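Local coordinates for protein polyketide synthase type I (Bacillus amyloliquefaciens, PDB 5KKU) that serves as the N-terminal dehydratase domain of a modular polyketide synthase in the difficidin assembly line, probably removing water from carrier-bound intermediates, at residues Q231-T236 and N271-C276; T236-S241 and Y266-N271; H28-L33 and P65-E70. One frame throughout, in Å; residues are numbered along the deposited sequence.

Contact 1 (Q231-T236 and N271-C276)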
loop_
_atom_site.group_PDB
_atom_site.type_symbol
_atom_site.label_atom_id
_atom_site.label_comp_id
_atom_site.label_asym_id
_atom_site.label_seq_id
_atom_site.Cartn_x
_atom_site.Cartn_y
_atom_site.Cartn_z
ATOM N N GLN A 231 -1.453 14.386 6.641
ATOM C CA GLN A 231 -1.249 15.444 5.694
ATOM C C GLN A 231 -1.084 14.853 4.305
ATOM O O GLN A 231 -0.724 13.714 4.170
ATOM C CB GLN A 231 -0.010 16.221 6.063
ATOM C CG GLN A 231 -0.189 17.712 6.147
ATOM C CD GLN A 231 -0.849 18.194 7.413
ATOM O OE1 GLN A 231 -0.782 17.546 8.431
ATOM N NE2 GLN A 231 -1.476 19.343 7.340
ATOM N N PRO A 232 -1.343 15.617 3.268
ATOM C CA PRO A 232 -1.168 15.120 1.909
ATOM C C PRO A 232 0.277 14.992 1.507
ATOM O O PRO A 232 1.075 15.743 1.963
ATOM C CB PRO A 232 -1.852 16.170 1.068
ATOM C CG PRO A 232 -1.818 17.380 1.895
ATOM C CD PRO A 232 -1.928 16.947 3.297
ATOM N N PHE A 233 0.605 14.005 0.719
ATOM C CA PHE A 233 1.956 13.812 0.288
ATOM C C PHE A 233 2.515 14.947 -0.574
ATOM O O PHE A 233 1.876 15.418 -1.433
ATOM C CB PHE A 233 2.040 12.511 -0.497
ATOM C CG PHE A 233 1.848 11.267 0.313
ATOM C CD1 PHE A 233 2.254 11.194 1.600
ATOM C CD2 PHE A 233 1.294 10.149 -0.261
ATOM C CE1 PHE A 233 2.102 10.034 2.309
ATOM C CE2 PHE A 233 1.139 8.990 0.444
ATOM C CZ PHE A 233 1.539 8.932 1.735
ATOM N N PRO A 234 3.757 15.313 -0.369
ATOM C CA PRO A 234 4.426 16.247 -1.260
ATOM C C PRO A 234 5.131 15.518 -2.361
ATOM O O PRO A 234 4.915 14.352 -2.461
ATOM C CB PRO A 234 5.430 16.905 -0.353
ATOM C CG PRO A 234 5.708 15.879 0.636
ATOM C CD PRO A 234 4.411 15.259 0.925
ATOM N N LYS A 235 5.944 16.178 -3.153
ATOM C CA LYS A 235 6.631 15.563 -4.244
ATOM C C LYS A 235 7.588 14.473 -3.818
ATOM O O LYS A 235 7.699 13.483 -4.451
ATOM C CB LYS A 235 7.360 16.611 -5.032
ATOM C CG LYS A 235 6.483 17.390 -5.970
ATOM C CD LYS A 235 7.256 18.425 -6.736
ATOM C CE LYS A 235 6.310 19.307 -7.524
ATOM N NZ LYS A 235 6.914 20.562 -8.045
ATOM N N THR A 236 8.310 14.676 -2.744
ATOM C CA THR A 236 9.174 13.645 -2.238
ATOM C C THR A 236 8.803 13.331 -0.810
ATOM O O THR A 236 8.615 14.199 -0.041
ATOM C CB THR A 236 10.654 14.075 -2.232
ATOM O OG1 THR A 236 11.079 14.466 -3.525
ATOM C CG2 THR A 236 11.545 12.992 -1.713
ATOM N N ASN A 271 7.990 16.705 9.337
ATOM C CA ASN A 271 6.630 16.512 9.772
ATOM C C ASN A 271 6.093 15.138 9.470
ATOM O O ASN A 271 6.418 14.587 8.479
ATOM C CB ASN A 271 5.741 17.521 9.084
ATOM C CG ASN A 271 6.183 18.928 9.311
ATOM O OD1 ASN A 271 6.359 19.349 10.433
ATOM N ND2 ASN A 271 6.386 19.644 8.253
ATOM N N VAL A 272 5.287 14.608 10.369
ATOM C CA VAL A 272 4.565 13.372 10.140
ATOM C C VAL A 272 3.476 13.472 9.059
ATOM O O VAL A 272 2.537 14.166 9.209
ATOM C CB VAL A 272 4.031 12.788 11.452
ATOM C CG1 VAL A 272 3.110 11.617 11.192
ATOM C CG2 VAL A 272 5.164 12.331 12.332
ATOM N N LEU A 273 3.605 12.734 7.981
ATOM C CA LEU A 273 2.577 12.750 6.965
ATOM C C LEU A 273 1.637 11.593 7.178
ATOM O O LEU A 273 0.468 11.772 7.051
ATOM C CB LEU A 273 3.091 12.771 5.524
ATOM C CG LEU A 273 4.312 13.565 5.132
ATOM C CD1 LEU A 273 4.930 13.090 3.850
ATOM C CD2 LEU A 273 4.096 15.052 5.112
ATOM N N ALA A 274 2.173 10.444 7.512
ATOM C CA ALA A 274 1.399 9.281 7.757
ATOM C C ALA A 274 2.014 8.308 8.760
ATOM O O ALA A 274 3.176 8.265 8.920
ATOM C CB ALA A 274 1.126 8.607 6.444
ATOM N N GLU A 275 1.204 7.488 9.388
ATOM C CA GLU A 275 1.657 6.484 10.298
ATOM C C GLU A 275 1.080 5.136 9.959
ATOM O O GLU A 275 -0.102 5.009 9.712
ATOM C CB GLU A 275 1.257 6.827 11.721
ATOM C CG GLU A 275 1.965 7.973 12.384
ATOM C CD GLU A 275 1.700 8.003 13.859
ATOM O OE1 GLU A 275 0.570 8.030 14.239
ATOM O OE2 GLU A 275 2.614 7.946 14.638
ATOM N N CYS A 276 1.897 4.129 10.028
ATOM C CA CYS A 276 1.474 2.804 9.811
ATOM C C CYS A 276 1.916 1.913 10.926
ATOM O O CYS A 276 3.053 1.718 11.134
ATOM C CB CYS A 276 1.987 2.309 8.485
ATOM S SG CYS A 276 1.492 0.686 8.021
#
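Leu273 lies between the start of strand 272-283 and the loop 231-236, and its branches make most of the contact. Its CB sits beside the loop backbone, 4.2 Å from Gln231 O. CG stands anti to the carbonyl carbon, beside the backbone N (chi1 -38°), and the two methyls part towards the loop. CD2 comes no nearer than 4.4 Å to Gln231 CB. CD1 is the busier methyl: it meets Pro234 CD tip to tip at 3.7 Å and comes to the edge of the Phe233 ring, where CD1 of Leu273 lies 4.0 Å from CD1 of Phe233. The same ring brings CE1 within 4.5 Å of Ala274 CB and turns edge-to-face with Phe196. One polar link holds the backbones, Gln231 N to Leu273 O at 3.3 Å, with the donor on a carbonyl lone pair. Leu273 and Ala274 together face Ile265 in a classic beta bulge of the C-terminal hotdog fold. Pro232 and Pro234 have no N-H to donate, which suits a loop outside the regular sheet; Leu273 and Phe233 supply the apolar surface buried there. The chemistry is mainly apolar, with a single rather long backbone bond tying the loop, after strand 219-229, to strand 272-283.

Contact 2 (T236-S241 and Y266-N271); sequences TIYTYS and YDRAGN
Two backbone bonds join Tyr238 and Tyr266 as an antiparallel hydrogen-bonded pair. Tyr238 N donates to Tyr266 O at 2.8 Å, lying in the carbonyl plane. The return bond, Tyr266 N to Tyr238 O, is 2.7 Å and nearly straight at 169°, although its donor stands 36° above the carbonyl plane.

Beyond this pair the chain reverses between strands 258-266 and 272-283 in a type I turn with a G1 bulge, a standard closure of a beta hairpin, here in the C-terminal hotdog fold. Asp267 N bonds Asn271 O, and Gly270 N bonds Asp267 O. Gly270 has a positive phi, which glycine adopts easily. Asp267 suits the first position because its carboxylate reaches across the turn: OD1 takes Asn271 N at 2.8 Å, and OD2 uses its syn lone pair for Asn271 ND2 at 3.1 Å.

Side-chain packing runs along the face that carries Tyr238 and Tyr266. Tyr240, with CG anti to its backbone N, lies beside Tyr266 and points the same way, so that Tyr240 CB rests 3.6 Å from Tyr266 CE2 at that ring's edge. The hydroxyls go elsewhere, that of Tyr266 to Lys124 O and that of Tyr240 to Glu172. Tyr238 turns the edge of its ring to Tyr266 O and brings its CE1 3.5 Å from Arg268 CB.

Among polar side chains, Arg268 bends at chi2 and crosses Tyr238 obliquely, ring and guanidinium planes 65° apart. Their nearest approach is Tyr238 OH to Arg268 CD at 3.1 Å. At the guanidinium edge, Arg268 NH2 gives Tyr238 OH a bond nearly straight but weak because it is long (3.4 Å). Glu176 of strand 172-178 holds the same hydroxyl, and Ile128 and Met132 of helix 128-133 pack against the ring.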
loop_
_atom_site.group_PDB
_atom_site.type_symbol
_atom_site.label_atom_id
_atom_site.label_comp_id
_atom_site.label_asym_id
_atom_site.label_seq_id
_atom_site.Cartn_x
_atom_site.Cartn_y
_atom_site.Cartn_z
ATOM N N THR A 236 8.310 14.676 -2.744
ATOM C CA THR A 236 9.174 13.645 -2.238
ATOM C C THR A 236 8.803 13.331 -0.810
ATOM O O THR A 236 8.615 14.199 -0.041
ATOM C CB THR A 236 10.654 14.075 -2.232
ATOM O OG1 THR A 236 11.079 14.466 -3.525
ATOM C CG2 THR A 236 11.545 12.992 -1.713
ATOM N N ILE A 237 8.717 12.061 -0.476
ATOM C CA ILE A 237 8.513 11.634 0.888
ATOM C C ILE A 237 9.654 10.848 1.487
ATOM O O ILE A 237 10.534 10.375 0.805
ATOM C CB ILE A 237 7.246 10.830 1.079
ATOM C CG1 ILE A 237 7.337 9.524 0.318
ATOM C CG2 ILE A 237 6.028 11.621 0.684
ATOM C CD1 ILE A 237 6.308 8.513 0.670
ATOM N N TYR A 238 9.622 10.685 2.784
ATOM C CA TYR A 238 10.660 9.993 3.497
ATOM C C TYR A 238 10.079 8.991 4.430
ATOM O O TYR A 238 9.618 9.343 5.460
ATOM C CB TYR A 238 11.540 10.986 4.238
ATOM C CG TYR A 238 12.166 12.002 3.341
ATOM C CD1 TYR A 238 11.478 13.092 2.912
ATOM C CD2 TYR A 238 13.427 11.851 2.930
ATOM C CE1 TYR A 238 12.043 13.977 2.076
ATOM C CE2 TYR A 238 13.999 12.732 2.095
ATOM C CZ TYR A 238 13.318 13.801 1.696
ATOM O OH TYR A 238 13.918 14.636 0.883
ATOM N N THR A 239 10.111 7.751 4.020
ATOM C CA THR A 239 9.596 6.665 4.764
ATOM C C THR A 239 10.590 6.132 5.793
ATOM O O THR A 239 11.558 5.531 5.468
ATOM C CB THR A 239 9.076 5.562 3.814
ATOM O OG1 THR A 239 8.015 6.084 3.014
ATOM C CG2 THR A 239 8.580 4.400 4.595
ATOM N N TYR A 240 10.329 6.358 7.052
ATOM C CA TYR A 240 11.176 5.929 8.082
ATOM C C TYR A 240 10.690 4.630 8.708
ATOM O O TYR A 240 9.523 4.455 8.918
ATOM C CB TYR A 240 11.240 7.010 9.122
ATOM C CG TYR A 240 11.898 6.605 10.385
ATOM C CD1 TYR A 240 13.239 6.731 10.538
ATOM C CD2 TYR A 240 11.183 6.127 11.422
ATOM C CE1 TYR A 240 13.856 6.353 11.666
ATOM C CE2 TYR A 240 11.797 5.748 12.573
ATOM C CZ TYR A 240 13.141 5.878 12.685
ATOM O OH TYR A 240 13.771 5.507 13.774
ATOM N N SER A 241 11.599 3.745 9.028
ATOM C CA SER A 241 11.302 2.470 9.620
ATOM C C SER A 241 12.411 2.037 10.616
ATOM O O SER A 241 13.554 2.277 10.407
ATOM C CB SER A 241 11.086 1.485 8.493
ATOM O OG SER A 241 11.000 0.176 8.883
ATOM N N TYR A 266 7.490 10.706 6.492
ATOM C CA TYR A 266 7.828 12.092 6.743
ATOM C C TYR A 266 7.883 12.957 5.497
ATOM O O TYR A 266 8.141 12.453 4.456
ATOM C CB TYR A 266 9.166 12.158 7.443
ATOM C CG TYR A 266 9.140 11.661 8.840
ATOM C CD1 TYR A 266 8.646 12.428 9.876
ATOM C CD2 TYR A 266 9.607 10.397 9.129
ATOM C CE1 TYR A 266 8.631 11.937 11.145
ATOM C CE2 TYR A 266 9.594 9.913 10.392
ATOM C CZ TYR A 266 9.097 10.669 11.389
ATOM O OH TYR A 266 9.110 10.118 12.592
ATOM N N ASP A 267 7.492 14.159 5.672
ATOM C CA ASP A 267 8.110 15.002 4.878
ATOM C C ASP A 267 9.502 15.209 5.449
ATOM O O ASP A 267 10.052 14.742 6.372
ATOM C CB ASP A 267 7.329 16.269 4.524
ATOM C CG ASP A 267 7.185 17.248 5.665
ATOM O OD1 ASP A 267 7.965 17.208 6.593
ATOM O OD2 ASP A 267 6.296 18.095 5.611
ATOM N N ARG A 268 10.012 16.056 4.588
ATOM C CA ARG A 268 11.321 16.594 4.472
ATOM C C ARG A 268 11.701 17.561 5.551
ATOM O O ARG A 268 12.797 17.507 6.029
ATOM C CB ARG A 268 11.419 17.282 3.129
ATOM C CG ARG A 268 12.703 17.976 2.838
ATOM C CD ARG A 268 13.880 17.055 2.898
ATOM N NE ARG A 268 15.041 17.844 3.138
ATOM C CZ ARG A 268 16.249 17.597 2.682
ATOM N NH1 ARG A 268 17.228 18.404 3.007
ATOM N NH2 ARG A 268 16.485 16.551 1.927
ATOM N N ALA A 269 10.786 18.438 5.900
ATOM C CA ALA A 269 10.979 19.226 7.079
ATOM C C ALA A 269 10.812 18.445 8.347
ATOM O O ALA A 269 10.926 18.980 9.386
ATOM C CB ALA A 269 10.045 20.408 7.065
ATOM N N GLY A 270 10.575 17.158 8.242
ATOM C CA GLY A 270 10.391 16.331 9.398
ATOM C C GLY A 270 9.019 16.231 9.992
ATOM O O GLY A 270 8.896 15.725 11.036
ATOM N N ASN A 271 7.990 16.705 9.337
ATOM C CA ASN A 271 6.630 16.512 9.772
ATOM C C ASN A 271 6.093 15.138 9.470
ATOM O O ASN A 271 6.418 14.587 8.479
ATOM C CB ASN A 271 5.741 17.521 9.084
ATOM C CG ASN A 271 6.183 18.928 9.311
ATOM O OD1 ASN A 271 6.359 19.349 10.433
ATOM N ND2 ASN A 271 6.386 19.644 8.253
#

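Contact 3 (H28-L33 and P65-E70)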
loop_
_atom_site.group_PDB
_atom_site.type_symbol
_atom_site.label_atom_id
_atom_site.label_comp_id
_atom_site.label_asym_id
_atom_site.label_seq_id
_atom_site.Cartn_x
_atom_site.Cartn_y
_atom_site.Cartn_z
ATOM N N HIS A 28 4.171 -11.843 -12.342
ATOM C CA HIS A 28 4.224 -12.813 -13.420
ATOM C C HIS A 28 3.469 -12.356 -14.665
ATOM O O HIS A 28 2.727 -13.070 -15.225
ATOM C CB HIS A 28 3.758 -14.195 -13.001
ATOM C CG HIS A 28 4.623 -14.872 -12.000
ATOM N ND1 HIS A 28 4.360 -14.828 -10.660
ATOM C CD2 HIS A 28 5.694 -15.669 -12.140
ATOM C CE1 HIS A 28 5.239 -15.552 -10.015
ATOM N NE2 HIS A 28 6.067 -16.062 -10.892
ATOM N N GLN A 29 3.698 -11.150 -15.072
ATOM C CA GLN A 29 3.165 -10.671 -16.312
ATOM C C GLN A 29 1.670 -10.514 -16.286
ATOM O O GLN A 29 1.078 -10.383 -17.289
ATOM C CB GLN A 29 3.662 -11.513 -17.504
ATOM C CG GLN A 29 5.068 -11.143 -17.939
ATOM C CD GLN A 29 5.599 -11.875 -19.157
ATOM O OE1 GLN A 29 5.956 -13.043 -19.087
ATOM N NE2 GLN A 29 5.684 -11.184 -20.253
ATOM N N ILE A 30 1.099 -10.532 -15.110
ATOM C CA ILE A 30 -0.319 -10.305 -14.959
ATOM C C ILE A 30 -0.555 -8.988 -14.228
ATOM O O ILE A 30 0.094 -8.721 -13.280
ATOM C CB ILE A 30 -1.008 -11.464 -14.264
ATOM C CG1 ILE A 30 -0.906 -12.725 -15.090
ATOM C CG2 ILE A 30 -2.429 -11.126 -13.961
ATOM C CD1 ILE A 30 -0.958 -13.954 -14.255
ATOM N N ARG A 31 -1.504 -8.194 -14.712
ATOM C CA ARG A 31 -1.818 -6.911 -14.096
ATOM C C ARG A 31 -2.700 -7.093 -12.865
ATOM O O ARG A 31 -3.802 -7.635 -12.954
ATOM C CB ARG A 31 -2.505 -5.986 -15.102
ATOM C CG ARG A 31 -1.669 -5.678 -16.333
ATOM C CD ARG A 31 -2.357 -4.660 -17.229
ATOM N NE ARG A 31 -1.745 -4.592 -18.551
ATOM C CZ ARG A 31 -1.975 -3.625 -19.433
ATOM N NH1 ARG A 31 -2.809 -2.638 -19.134
ATOM N NH2 ARG A 31 -1.374 -3.644 -20.614
ATOM N N VAL A 32 -2.209 -6.638 -11.717
ATOM C CA VAL A 32 -2.950 -6.748 -10.467
ATOM C C VAL A 32 -3.067 -5.395 -9.775
ATOM O O VAL A 32 -2.400 -4.432 -10.156
ATOM C CB VAL A 32 -2.287 -7.751 -9.505
ATOM C CG1 VAL A 32 -3.106 -7.883 -8.230
ATOM C CG2 VAL A 32 -2.119 -9.104 -10.182
ATOM N N LEU A 33 -3.917 -5.327 -8.756
ATOM C CA LEU A 33 -4.122 -4.092 -8.009
ATOM C C LEU A 33 -3.477 -4.167 -6.629
ATOM O O LEU A 33 -3.885 -4.976 -5.790
ATOM C CB LEU A 33 -5.616 -3.788 -7.876
ATOM C CG LEU A 33 -5.979 -2.443 -7.244
ATOM C CD1 LEU A 33 -5.169 -1.319 -7.871
ATOM C CD2 LEU A 33 -7.471 -2.172 -7.376
ATOM N N PRO A 65 -6.543 -10.324 -4.611
ATOM C CA PRO A 65 -5.973 -9.291 -5.452
ATOM C C PRO A 65 -6.931 -8.872 -6.556
ATOM O O PRO A 65 -7.589 -9.715 -7.038
ATOM C CB PRO A 65 -4.744 -9.976 -6.022
ATOM C CG PRO A 65 -5.083 -11.378 -6.065
ATOM C CD PRO A 65 -5.878 -11.607 -4.830
ATOM N N VAL A 66 -7.065 -7.603 -6.861
ATOM C CA VAL A 66 -7.831 -7.162 -8.006
ATOM C C VAL A 66 -6.988 -7.322 -9.275
ATOM O O VAL A 66 -6.054 -6.615 -9.471
ATOM C CB VAL A 66 -8.312 -5.712 -7.860
ATOM C CG1 VAL A 66 -8.844 -5.157 -9.153
ATOM C CG2 VAL A 66 -9.342 -5.575 -6.773
ATOM N N VAL A 67 -7.332 -8.292 -10.109
ATOM C CA VAL A 67 -6.644 -8.583 -11.351
ATOM C C VAL A 67 -7.449 -8.138 -12.569
ATOM O O VAL A 67 -8.576 -8.449 -12.680
ATOM C CB VAL A 67 -6.313 -10.065 -11.440
ATOM C CG1 VAL A 67 -5.865 -10.484 -12.819
ATOM C CG2 VAL A 67 -5.272 -10.427 -10.429
ATOM N N THR A 68 -6.788 -7.503 -13.516
ATOM C CA THR A 68 -7.425 -7.129 -14.767
ATOM C C THR A 68 -6.914 -7.888 -15.952
ATOM O O THR A 68 -5.902 -8.496 -15.891
ATOM C CB THR A 68 -7.371 -5.621 -15.061
ATOM O OG1 THR A 68 -6.047 -5.224 -15.390
ATOM C CG2 THR A 68 -7.781 -4.873 -13.912
ATOM N N SER A 69 -7.622 -7.813 -17.047
ATOM C CA SER A 69 -7.285 -8.507 -18.249
ATOM C C SER A 69 -7.682 -7.695 -19.475
ATOM O O SER A 69 -8.442 -6.793 -19.369
ATOM C CB SER A 69 -7.987 -9.848 -18.239
ATOM O OG SER A 69 -7.862 -10.550 -19.424
ATOM N N GLU A 70 -7.151 -8.013 -20.639
ATOM C CA GLU A 70 -7.696 -7.512 -21.864
ATOM C C GLU A 70 -9.157 -7.898 -22.022
ATOM O O GLU A 70 -9.920 -7.190 -22.615
ATOM C CB GLU A 70 -6.901 -7.996 -23.034
ATOM C CG GLU A 70 -5.568 -7.323 -23.110
ATOM C CD GLU A 70 -5.620 -5.957 -23.747
ATOM O OE1 GLU A 70 -6.661 -5.643 -24.339
ATOM O OE2 GLU A 70 -4.629 -5.219 -23.672
#
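Arg31 O is gripped twice by the opposing segment: Thr68 N donates to it at 3.0 Å, from above the carbonyl plane, and Val67 CA adds a CA-H...O contact to Arg31 O at 3.4 Å. Val66 O receives less, a weak, bent bond from Leu33 N and a CA-H...O contact from Val32. Val32 and Val67 form an antiparallel non-hydrogen-bonded pair whose side chains share a face. Val32, its CG1 anti to the backbone N, spreads its methyls to two partners: CG2 crosses to Val67 CG2 at 3.4 Å and CG1 to Pro65 CB at 3.5 Å, both tight. Val67 CG1 reaches the other way, 3.7 Å from Ile30 CG2. On the other face Leu33 lies alongside Val66, with Leu33 CB 3.3 Å from Val66 CB. Arg31 NH1 bonds the backbone O of His17, and Thr68 OG1 its ring ND1. Beta-branched residues suit these short strands of the N-terminal hotdog fold, and the side chain of Val32 is about 5 Å from that of His25, the predicted proton acceptor. Only one backbone bond is sound and close aliphatic packing makes up much of the contact, consistent with a weakly bonded sheet edge beside the predicted active site.

Overall arrangement
Contact 3 closes first along the chain, in the N-terminal hotdog fold, pairing the short strands 30-33 and 66-67 of a separate small sheet. Contacts 1 and 2 follow in the C-terminal fold, on the neighbouring antiparallel strands 236-248, 258-266 and 272-283, with contact 2 nested inside the loop that contact 1 closes. Their centres are 7 Å apart, and Leu273 packs on Ile237, Tyr266 and Asp267, so the loop 231-236 and the hairpin turn pack against each other. Contact 3 lies across the chain's centre, 28 Å from contact 1 and 31 Å from contact 2, centre to centre. This fits a double hotdog dehydratase, with predicted acceptor His25 and donor Asp198 from different halves.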